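Local coordinates for monosaccharide ABC transporter substrate-binding protein, CUT2 family (Bradyrhizobium sp., PDB 4YHS), which probably binds a small sugar or sugar-like solute outside the cytoplasmic membrane and delivers it to a CUT2-family ABC importer, at residues A[70-73]-A[74-78]; A[199-202]-A[203-206]; A[303-306]-A[307-311]. All coordinates share one frame; numbering follows the deposited sequence.

The three contacts are local, each lying on one helix, and follow one another in series along the chain. Contact 1 forms the start of helix 71-87 and contact 3 lies within helix 299-314; both helices pack beside the sheet that contains strand 60-65. Their centres are 16 Å apart, and they meet where Val-76 CG1 packs 4.1 Å from Gly-303 CA. Contact 2, on helix 198-211, belongs with the four-stranded parallel sheet, about 22 Å from contact 1 and 27 Å from contact 3, centre to centre. The side chains of Asp-70 and Trp-199 each lie close to bound bis-tris, consistent with a solute site in the cleft between two lobes.

Contact 1: residues A[70-73]-A[74-78]; sequences DAYW and LGVDY
Val-76 meets two aromatic side chains from the preceding turn, Tyr-72 and Trp-73, through a single methyl, CG2. Val-76 CG2 stands 3.9 Å from Tyr-72 CE1 and 4.0 Å from Trp-73 CE3, obliquely to both rings. The tyrosine CG is anti to the backbone N (chi1 -173°), whereas that of the tryptophan lies beside its own N (chi1 -73°); with these torsions Tyr-72 CD1 lies over one indole face, near its rim. Phe-65 and His-67 both meet Trp-73 edge-to-face.

The polar contacts begin with Asp-70, whose OD1 accepts from Trp-73 N at 3.0 Å in an almost straight bond (175°). This carboxylate oxygen also lies at the indole edge, in the ring plane. Backbone bonds run from Leu-74 N to Asp-70 O (3.1 Å), Gly-75 N to Ala-71 O (2.8 Å), Val-76 N to Tyr-72 O and Asp-77 N to Trp-73 O. Tyr-72 OH is held by Asp-297, while Asp-77 OD2 accepts from Val-352 N.

With the Asp-70 side chain about 3 Å from bound bis-tris at the nearest atoms, the arrangement is an aspartate N-cap opening the helix of the beta-alpha-beta unit 60-95 beside what is probably the solute pocket.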
loop_
_atom_site.group_PDB
_atom_site.type_symbol
_atom_site.label_atom_id
_atom_site.label_comp_id
_atom_site.label_asym_id
_atom_site.label_seq_id
_atom_site.Cartn_x
_atom_site.Cartn_y
_atom_site.Cartn_z
ATOM N N ASP A 70 -11.718 -5.830 -0.055
ATOM C CA ASP A 70 -10.942 -5.879 1.184
ATOM C C ASP A 70 -10.781 -4.509 1.810
ATOM O O ASP A 70 -11.205 -3.504 1.251
ATOM C CB ASP A 70 -9.551 -6.524 0.948
ATOM C CG ASP A 70 -8.687 -5.788 -0.082
ATOM O OD1 ASP A 70 -8.971 -4.624 -0.434
ATOM O OD2 ASP A 70 -7.664 -6.378 -0.533
ATOM N N ALA A 71 -10.147 -4.488 2.983
ATOM C CA ALA A 71 -10.019 -3.260 3.756
ATOM C C ALA A 71 -9.089 -2.284 3.044
ATOM O O ALA A 71 -9.247 -1.068 3.147
ATOM C CB ALA A 71 -9.507 -3.561 5.139
ATOM N N TYR A 72 -8.094 -2.836 2.357
ATOM C CA TYR A 72 -7.120 -2.026 1.662
ATOM C C TYR A 72 -7.823 -1.109 0.657
ATOM O O TYR A 72 -7.662 0.106 0.711
ATOM C CB TYR A 72 -6.079 -2.898 0.944
ATOM C CG TYR A 72 -4.953 -2.055 0.361
ATOM C CD1 TYR A 72 -5.057 -1.469 -0.902
ATOM C CD2 TYR A 72 -3.790 -1.840 1.090
ATOM C CE1 TYR A 72 -4.032 -0.672 -1.414
ATOM C CE2 TYR A 72 -2.751 -1.075 0.579
ATOM C CZ TYR A 72 -2.878 -0.500 -0.682
ATOM O OH TYR A 72 -1.863 0.280 -1.200
ATOM N N TRP A 73 -8.602 -1.672 -0.258
ATOM C CA TRP A 73 -9.279 -0.844 -1.256
ATOM C C TRP A 73 -10.425 -0.040 -0.644
ATOM O O TRP A 73 -10.740 1.046 -1.134
ATOM C CB TRP A 73 -9.715 -1.719 -2.462
ATOM C CG TRP A 73 -8.459 -2.046 -3.223
ATOM C CD1 TRP A 73 -7.661 -3.151 -3.080
ATOM C CD2 TRP A 73 -7.798 -1.207 -4.181
ATOM N NE1 TRP A 73 -6.567 -3.056 -3.904
ATOM C CE2 TRP A 73 -6.634 -1.875 -4.596
ATOM C CE3 TRP A 73 -8.084 0.041 -4.731
ATOM C CZ2 TRP A 73 -5.752 -1.332 -5.530
ATOM C CZ3 TRP A 73 -7.189 0.579 -5.682
ATOM C CH2 TRP A 73 -6.064 -0.112 -6.067
ATOM N N LEU A 74 -11.006 -0.504 0.465
ATOM C CA LEU A 74 -11.925 0.351 1.205
ATOM C C LEU A 74 -11.200 1.597 1.721
ATOM O O LEU A 74 -11.733 2.698 1.706
ATOM C CB LEU A 74 -12.563 -0.436 2.353
ATOM C CG LEU A 74 -13.746 0.178 3.091
ATOM C CD1 LEU A 74 -14.934 0.353 2.144
ATOM C CD2 LEU A 74 -14.128 -0.714 4.298
ATOM N N GLY A 75 -9.975 1.430 2.197
ATOM C CA GLY A 75 -9.155 2.568 2.583
ATOM C C GLY A 75 -8.864 3.538 1.444
ATOM O O GLY A 75 -8.966 4.761 1.596
ATOM N N VAL A 76 -8.520 3.006 0.271
ATOM C CA VAL A 76 -8.307 3.873 -0.869
ATOM C C VAL A 76 -9.619 4.617 -1.220
ATOM O O VAL A 76 -9.589 5.819 -1.517
ATOM C CB VAL A 76 -7.808 3.097 -2.095
ATOM C CG1 VAL A 76 -7.443 4.058 -3.179
ATOM C CG2 VAL A 76 -6.626 2.231 -1.742
ATOM N N ASP A 77 -10.749 3.904 -1.175
ATOM C CA ASP A 77 -12.074 4.492 -1.432
ATOM C C ASP A 77 -12.325 5.683 -0.497
ATOM O O ASP A 77 -12.780 6.746 -0.912
ATOM C CB ASP A 77 -13.170 3.448 -1.255
ATOM C CG ASP A 77 -14.556 4.017 -1.456
ATOM O OD1 ASP A 77 -14.859 4.513 -2.564
ATOM O OD2 ASP A 77 -15.344 3.944 -0.518
ATOM N N TYR A 78 -12.077 5.462 0.782
ATOM C CA TYR A 78 -12.264 6.496 1.789
ATOM C C TYR A 78 -11.463 7.754 1.448
ATOM O O TYR A 78 -11.992 8.845 1.510
ATOM C CB TYR A 78 -11.861 5.948 3.168
ATOM C CG TYR A 78 -11.926 6.962 4.281
ATOM C CD1 TYR A 78 -13.143 7.276 4.900
ATOM C CD2 TYR A 78 -10.777 7.585 4.738
ATOM C CE1 TYR A 78 -13.201 8.207 5.916
ATOM C CE2 TYR A 78 -10.823 8.503 5.765
ATOM C CZ TYR A 78 -12.036 8.823 6.343
ATOM O OH TYR A 78 -12.102 9.742 7.379
#

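Contact 2: residues A[199-202]-A[203-206]; sequences WVEA and ANKG
Helix 198-211, the crossover helix of a beta-alpha-beta unit, bears a water-bridged polar cluster joining Glu-201 to Asn-204 and Lys-205 across one turn. The water donates to Glu-201 OE1 at 2.7 Å and to Glu-201 O at 2.8 Å, and accepts from Asn-204 ND2 at 2.9 Å. Lys-205 NZ gives the water oxygen a weak fourth bond at 3.3 Å. The lysine sets CG beside its backbone N (chi1 -71°), laying its methylenes along Glu-201 O (Lys-205 CG 3.4 Å away); the bend at its last torsion (59°) turns NZ toward the water. Glu-201 O accepts two hydrogen bonds, from the water and from Lys-205 N. Glu-201 OE1 and Lys-205 NZ, 4.6 Å apart, are not in contact; the water bridges them, weakly on the lysine side, and any attraction is probably through space.

Outside the segments, Glu-201 OE2 accepts from Gly-196 N, and Asn-204 OD1 from Trp-190 NE1. Toward the helix start, Val-200 CG2 sits 3.5 Å above the centre of the Trp-199 ring, which also meets Phe-164 and approaches bound bis-tris. The helix connects strands 186-191 and 216-218, while Ala-203 packs on Phe-276, just beyond strand 272-275.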
loop_
_atom_site.group_PDB
_atom_site.type_symbol
_atom_site.label_atom_id
_atom_site.label_comp_id
_atom_site.label_asym_id
_atom_site.label_seq_id
_atom_site.Cartn_x
_atom_site.Cartn_y
_atom_site.Cartn_z
ATOM N N TRP A 199 5.071 -8.290 -6.353
ATOM C CA TRP A 199 5.098 -7.589 -5.069
ATOM C C TRP A 199 5.893 -8.357 -4.010
ATOM O O TRP A 199 6.597 -7.770 -3.186
ATOM C CB TRP A 199 3.662 -7.316 -4.566
ATOM C CG TRP A 199 2.791 -8.536 -4.215
ATOM C CD1 TRP A 199 2.138 -9.358 -5.081
ATOM C CD2 TRP A 199 2.479 -9.016 -2.899
ATOM N NE1 TRP A 199 1.445 -10.329 -4.390
ATOM C CE2 TRP A 199 1.642 -10.135 -3.047
ATOM C CE3 TRP A 199 2.831 -8.603 -1.611
ATOM C CZ2 TRP A 199 1.156 -10.840 -1.964
ATOM C CZ3 TRP A 199 2.352 -9.309 -0.547
ATOM C CH2 TRP A 199 1.520 -10.409 -0.721
ATOM N N VAL A 200 5.749 -9.672 -4.025
ATOM C CA VAL A 200 6.452 -10.548 -3.097
ATOM C C VAL A 200 7.965 -10.502 -3.307
ATOM O O VAL A 200 8.744 -10.381 -2.347
ATOM C CB VAL A 200 5.959 -12.014 -3.257
ATOM C CG1 VAL A 200 6.800 -12.949 -2.465
ATOM C CG2 VAL A 200 4.507 -12.106 -2.855
ATOM N N GLU A 201 8.387 -10.669 -4.559
ATOM C CA GLU A 201 9.804 -10.704 -4.873
ATOM C C GLU A 201 10.444 -9.332 -4.585
ATOM O O GLU A 201 11.599 -9.265 -4.170
ATOM C CB GLU A 201 10.008 -11.138 -6.314
ATOM C CG GLU A 201 9.462 -12.539 -6.569
ATOM C CD GLU A 201 10.230 -13.641 -5.805
ATOM O OE1 GLU A 201 11.383 -13.400 -5.395
ATOM O OE2 GLU A 201 9.686 -14.755 -5.618
ATOM N N ALA A 202 9.695 -8.249 -4.779
ATOM C CA ALA A 202 10.208 -6.911 -4.426
ATOM C C ALA A 202 10.353 -6.737 -2.907
ATOM O O ALA A 202 11.361 -6.252 -2.432
ATOM C CB ALA A 202 9.298 -5.814 -4.989
ATOM N N ALA A 203 9.350 -7.125 -2.147
ATOM C CA ALA A 203 9.420 -7.058 -0.686
ATOM C C ALA A 203 10.545 -7.953 -0.163
ATOM O O ALA A 203 11.274 -7.580 0.751
ATOM C CB ALA A 203 8.069 -7.451 -0.070
ATOM N N ASN A 204 10.706 -9.136 -0.764
ATOM C CA ASN A 204 11.800 -10.011 -0.396
ATOM C C ASN A 204 13.181 -9.372 -0.580
ATOM O O ASN A 204 14.010 -9.405 0.345
ATOM C CB ASN A 204 11.730 -11.326 -1.189
ATOM C CG ASN A 204 12.830 -12.293 -0.792
ATOM O OD1 ASN A 204 12.882 -12.774 0.348
ATOM N ND2 ASN A 204 13.740 -12.557 -1.718
ATOM N N LYS A 205 13.440 -8.811 -1.767
ATOM C CA LYS A 205 14.708 -8.161 -2.035
ATOM C C LYS A 205 14.954 -7.020 -1.067
ATOM O O LYS A 205 16.041 -6.895 -0.511
ATOM C CB LYS A 205 14.770 -7.635 -3.484
ATOM C CG LYS A 205 14.883 -8.714 -4.550
ATOM C CD LYS A 205 15.167 -8.103 -5.932
ATOM C CE LYS A 205 15.258 -9.171 -7.023
ATOM N NZ LYS A 205 14.002 -9.992 -7.143
ATOM N N GLY A 206 13.942 -6.191 -0.856
ATOM C CA GLY A 206 14.066 -5.095 0.089
ATOM C C GLY A 206 14.394 -5.545 1.506
ATOM O O GLY A 206 15.282 -4.990 2.158
HETATM O O HOH W 1 13.065 -11.587 -4.411
#

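Contact 3: residues A[303-306]-A[307-311]; sequences GRIA and VDQAV
Ile-305 turns its CG2 anti to the backbone N, and Gln-309 sets CG beside its own N (chi1 -81°), which carries the amide back over the preceding turn. The pair is a buried i to i+4 contact within helix 299-314 of the periplasmic binding protein fold, packed against strands 144-147 and 158-160. Ile-305 CG2 lies 3.6 Å from Gln-309 CD, the two side chains crossing at a slant, and the glutamine chain runs extended beyond CG (chi2 170°). Ile-305 O is also lined by the aliphatic part of the glutamine, with Gln-309 CG 3.3 Å away.

The buried amide nitrogen is satisfied twice, since Gln-309 NE2 donates to Val-320 O and Lys-159 O. Replacing Gln-309 by alanine would take NE2 away from both carbonyls and would probably open a gap beside the Ile-305 methyl.

On other sides of the helix, Val-307 packs on Val-80, Ser-84 and Leu-87 of helix 71-87, and Arg-304 pairs with Glu-83 there. Asp-308 is held by Tyr-49, Leu-52 N and a salt bridge to Arg-312.

The backbone repeat is uneven: Val-307 N reaches Gly-303 O only weakly at 3.3 Å, whereas Gln-309 N meets Ile-305 O at 2.8 Å, nearly straight at 170° and close to the line of the carbonyl bond.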
loop_
_atom_site.group_PDB
_atom_site.type_symbol
_atom_site.label_atom_id
_atom_site.label_comp_id
_atom_site.label_asym_id
_atom_site.label_seq_id
_atom_site.Cartn_x
_atom_site.Cartn_y
_atom_site.Cartn_z
ATOM N N GLY A 303 -4.950 7.544 -2.178
ATOM C CA GLY A 303 -6.213 7.958 -2.758
ATOM C C GLY A 303 -6.400 9.470 -2.784
ATOM O O GLY A 303 -6.732 10.042 -3.837
ATOM N N ARG A 304 -6.201 10.127 -1.649
ATOM C CA ARG A 304 -6.296 11.601 -1.607
ATOM C C ARG A 304 -5.353 12.315 -2.602
ATOM O O ARG A 304 -5.759 13.265 -3.247
ATOM C CB ARG A 304 -5.980 12.133 -0.201
ATOM C CG ARG A 304 -6.874 11.650 0.939
ATOM C CD ARG A 304 -6.597 12.471 2.188
ATOM N NE ARG A 304 -7.454 12.119 3.350
ATOM C CZ ARG A 304 -8.594 12.739 3.651
ATOM N NH1 ARG A 304 -9.058 13.722 2.869
ATOM N NH2 ARG A 304 -9.284 12.404 4.754
ATOM N N ILE A 305 -4.087 11.887 -2.666
ATOM C CA ILE A 305 -3.113 12.505 -3.551
ATOM C C ILE A 305 -3.532 12.379 -5.013
ATOM O O ILE A 305 -3.383 13.328 -5.772
ATOM C CB ILE A 305 -1.698 11.904 -3.343
ATOM C CG1 ILE A 305 -1.126 12.471 -2.035
ATOM C CG2 ILE A 305 -0.744 12.262 -4.518
ATOM C CD1 ILE A 305 0.118 11.831 -1.570
ATOM N N ALA A 306 -4.061 11.220 -5.410
ATOM C CA ALA A 306 -4.535 11.034 -6.787
ATOM C C ALA A 306 -5.604 12.060 -7.164
ATOM O O ALA A 306 -5.597 12.606 -8.256
ATOM C CB ALA A 306 -5.100 9.633 -6.966
ATOM N N VAL A 307 -6.533 12.307 -6.249
ATOM C CA VAL A 307 -7.567 13.292 -6.492
ATOM C C VAL A 307 -6.950 14.681 -6.598
ATOM O O VAL A 307 -7.255 15.429 -7.543
ATOM C CB VAL A 307 -8.642 13.279 -5.389
ATOM C CG1 VAL A 307 -9.614 14.482 -5.512
ATOM C CG2 VAL A 307 -9.415 11.973 -5.437
ATOM N N ASP A 308 -6.085 15.036 -5.647
ATOM C CA ASP A 308 -5.424 16.343 -5.693
ATOM C C ASP A 308 -4.623 16.545 -6.976
ATOM O O ASP A 308 -4.696 17.600 -7.619
ATOM C CB ASP A 308 -4.494 16.537 -4.497
ATOM C CG ASP A 308 -3.923 17.953 -4.435
ATOM O OD1 ASP A 308 -4.725 18.902 -4.393
ATOM O OD2 ASP A 308 -2.683 18.133 -4.439
ATOM N N GLN A 309 -3.864 15.526 -7.356
ATOM C CA GLN A 309 -3.134 15.556 -8.602
ATOM C C GLN A 309 -4.064 15.830 -9.813
ATOM O O GLN A 309 -3.760 16.666 -10.677
ATOM C CB GLN A 309 -2.403 14.229 -8.804
ATOM C CG GLN A 309 -1.073 14.067 -8.045
ATOM C CD GLN A 309 -0.575 12.654 -8.113
ATOM O OE1 GLN A 309 -1.373 11.719 -8.193
ATOM N NE2 GLN A 309 0.740 12.482 -8.140
ATOM N N ALA A 310 -5.175 15.100 -9.891
ATOM C CA ALA A 310 -6.100 15.254 -11.008
ATOM C C ALA A 310 -6.579 16.690 -11.098
ATOM O O ALA A 310 -6.591 17.282 -12.171
ATOM C CB ALA A 310 -7.283 14.332 -10.873
ATOM N N VAL A 311 -6.975 17.244 -9.959
ATOM C CA VAL A 311 -7.517 18.608 -9.924
ATOM C C VAL A 311 -6.436 19.603 -10.359
ATOM O O VAL A 311 -6.681 20.477 -11.193
ATOM C CB VAL A 311 -8.071 18.927 -8.513
ATOM C CG1 VAL A 311 -8.468 20.409 -8.386
ATOM C CG2 VAL A 311 -9.301 18.003 -8.220
#